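Local coordinates for protein precorrin-6A reductase (PDB 4X7G) that probably catalyses the NADPH-dependent reduction of precorrin-6A in cobalamin (vitamin B12) biosynthesis, at residues L94-R99 with R228-L234. Sequence-based numbering, arbitrary orientation.
Sequences LCAFER and RDICATL
Phe-97 of strand 93-97 sets its ring against Thr-233 and Leu-234, just past strand 229-231. A first torsion of -177°, with CG beside the carbonyl carbon, turns the ring that way: Ala-232 C meets its edge, CE1 sits 3.5 Å from Thr-233 C, and CE2 meets Leu-234 CD1 at 3.9 Å. Val-237 and Ile-69 also touch this side chain. Cut back to alanine at Phe-97, the contact would probably lose the ring that packs against Leu-234 and leave a gap beside the first turn of helix 234-243. On the same sheet face, Cys-95 and Cys-231 form a disulfide (chi3 109°), a covalent tie between neighbouring parallel strands, packed against Trp-240. The backbones pair through two nearly straight bonds, Ala-96 N to Asp-229 O and Cys-231 N to Ala-96 O, both 2.8 Å. Strand 229-231 thereby becomes an edge of the six-stranded parallel sheet of one Rossmann-fold domain, although the second domain's strands intervene in sequence, consistent with the strand swapping between domains reported for CobK. Across the other face, the Arg-228 guanidinium lays one side over Ala-96 CB, 3.4 Å from NH1, its chain folded back by a bend at chi2 (-74°). NH1 makes a salt bridge to Asp-70, and a water in the guanidinium plane links it to Glu-98 OE1. Leu-94 CD2 packs 4.0 Å from Arg-228 CG, beside Val-84 of helix 77-90.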
loop_
_atom_site.group_PDB
_atom_site.type_symbol
_atom_site.label_atom_id
_atom_site.label_comp_id
_atom_site.label_asym_id
_atom_site.label_seq_id
_atom_site.Cartn_x
_atom_site.Cartn_y
_atom_site.Cartn_z
ATOM N N LEU A 94 18.083 7.451 -1.653
ATOM C CA LEU A 94 16.729 6.844 -1.650
ATOM C C LEU A 94 16.762 5.385 -1.226
ATOM O O LEU A 94 17.595 4.607 -1.699
ATOM C CB LEU A 94 16.187 6.878 -3.077
ATOM C CG LEU A 94 14.880 6.166 -3.380
ATOM C CD1 LEU A 94 13.742 6.767 -2.619
ATOM C CD2 LEU A 94 14.566 6.221 -4.879
ATOM N N CYS A 95 15.893 5.000 -0.281
ATOM C CA CYS A 95 15.646 3.594 -0.021
ATOM C C CYS A 95 14.158 3.363 -0.062
ATOM O O CYS A 95 13.365 4.192 0.459
ATOM C CB CYS A 95 16.113 3.127 1.325
ATOM S SG CYS A 95 16.418 1.314 1.269
ATOM N N ALA A 96 13.709 2.239 -0.619
ATOM C CA ALA A 96 12.276 1.844 -0.546
ATOM C C ALA A 96 12.099 0.927 0.600
ATOM O O ALA A 96 12.702 -0.124 0.670
ATOM C CB ALA A 96 11.850 1.139 -1.863
ATOM N N PHE A 97 11.168 1.254 1.501
ATOM C CA PHE A 97 10.793 0.433 2.585
ATOM C C PHE A 97 9.619 -0.386 2.170
ATOM O O PHE A 97 8.458 0.050 2.162
ATOM C CB PHE A 97 10.412 1.275 3.811
ATOM C CG PHE A 97 10.056 0.509 5.039
ATOM C CD1 PHE A 97 10.253 -0.878 5.183
ATOM C CD2 PHE A 97 9.540 1.151 6.192
ATOM C CE1 PHE A 97 9.932 -1.544 6.379
ATOM C CE2 PHE A 97 9.288 0.527 7.367
ATOM C CZ PHE A 97 9.426 -0.805 7.452
ATOM N N GLU A 98 9.949 -1.565 1.691
ATOM C CA GLU A 98 8.903 -2.553 1.304
ATOM C C GLU A 98 9.362 -3.930 1.623
ATOM O O GLU A 98 10.557 -4.292 1.428
ATOM C CB GLU A 98 8.500 -2.396 -0.069
ATOM C CG GLU A 98 9.521 -2.635 -1.103
ATOM C CD GLU A 98 8.927 -3.097 -2.498
ATOM O OE1 GLU A 98 7.829 -2.681 -2.983
ATOM O OE2 GLU A 98 9.650 -3.788 -3.209
ATOM N N ARG A 99 8.436 -4.666 2.151
ATOM C CA ARG A 99 8.691 -5.993 2.749
ATOM C C ARG A 99 8.624 -6.983 1.569
ATOM O O ARG A 99 8.266 -6.634 0.442
ATOM C CB ARG A 99 7.701 -6.363 3.798
ATOM C CG ARG A 99 7.715 -5.381 4.931
ATOM C CD ARG A 99 6.402 -5.439 5.440
ATOM N NE ARG A 99 6.270 -6.386 6.442
ATOM C CZ ARG A 99 6.559 -6.112 7.710
ATOM N NH1 ARG A 99 7.177 -4.984 8.021
ATOM N NH2 ARG A 99 6.330 -6.992 8.658
ATOM N N ARG A 228 16.196 0.388 -7.249
ATOM C CA ARG A 228 16.652 1.280 -6.199
ATOM C C ARG A 228 16.928 0.473 -4.965
ATOM O O ARG A 228 16.512 -0.719 -4.831
ATOM C CB ARG A 228 15.726 2.473 -5.948
ATOM C CG ARG A 228 14.472 2.196 -5.112
ATOM C CD ARG A 228 13.429 1.423 -5.915
ATOM N NE ARG A 228 12.093 1.707 -5.395
ATOM C CZ ARG A 228 11.116 0.817 -5.225
ATOM N NH1 ARG A 228 9.993 1.215 -4.685
ATOM N NH2 ARG A 228 11.304 -0.454 -5.459
ATOM N N ASP A 229 17.642 1.037 -3.991
ATOM C CA ASP A 229 17.888 0.356 -2.796
ATOM C C ASP A 229 16.582 -0.061 -2.113
ATOM O O ASP A 229 15.681 0.772 -2.054
ATOM C CB ASP A 229 18.678 1.228 -1.780
ATOM C CG ASP A 229 20.166 1.435 -2.109
ATOM O OD1 ASP A 229 20.653 0.933 -3.139
ATOM O OD2 ASP A 229 20.800 2.158 -1.327
ATOM N N ILE A 230 16.535 -1.288 -1.614
ATOM C CA ILE A 230 15.335 -1.803 -0.887
ATOM C C ILE A 230 15.726 -2.059 0.533
ATOM O O ILE A 230 16.764 -2.742 0.858
ATOM C CB ILE A 230 14.879 -3.136 -1.491
ATOM C CG1 ILE A 230 14.618 -2.975 -2.954
ATOM C CG2 ILE A 230 13.701 -3.693 -0.697
ATOM C CD1 ILE A 230 13.658 -2.013 -3.352
ATOM N N CYS A 231 14.960 -1.524 1.484
ATOM C CA CYS A 231 15.109 -1.670 2.901
ATOM C C CYS A 231 13.903 -2.517 3.278
ATOM O O CYS A 231 12.750 -2.030 3.265
ATOM C CB CYS A 231 15.151 -0.296 3.583
ATOM S SG CYS A 231 16.634 0.679 3.160
ATOM N N ALA A 232 14.111 -3.731 3.622
ATOM C CA ALA A 232 12.996 -4.700 3.753
ATOM C C ALA A 232 12.355 -4.728 5.092
ATOM O O ALA A 232 11.256 -5.385 5.217
ATOM C CB ALA A 232 13.475 -6.156 3.418
ATOM N N THR A 233 12.933 -4.123 6.102
ATOM C CA THR A 233 12.486 -4.071 7.430
ATOM C C THR A 233 12.761 -2.713 8.021
ATOM O O THR A 233 13.626 -1.977 7.533
ATOM C CB THR A 233 13.132 -5.139 8.344
ATOM O OG1 THR A 233 14.525 -4.763 8.578
ATOM C CG2 THR A 233 12.977 -6.571 7.780
ATOM N N LEU A 234 12.168 -2.427 9.160
ATOM C CA LEU A 234 12.360 -1.200 9.881
ATOM C C LEU A 234 13.794 -1.077 10.322
ATOM O O LEU A 234 14.412 -0.002 10.160
ATOM C CB LEU A 234 11.330 -1.088 10.968
ATOM C CG LEU A 234 11.322 0.142 11.767
ATOM C CD1 LEU A 234 10.888 1.306 10.884
ATOM C CD2 LEU A 234 10.254 -0.008 12.847
HETATM O O HOH W 1 18.502 3.773 -4.148
HETATM O O HOH W 2 7.743 -0.126 -3.754
#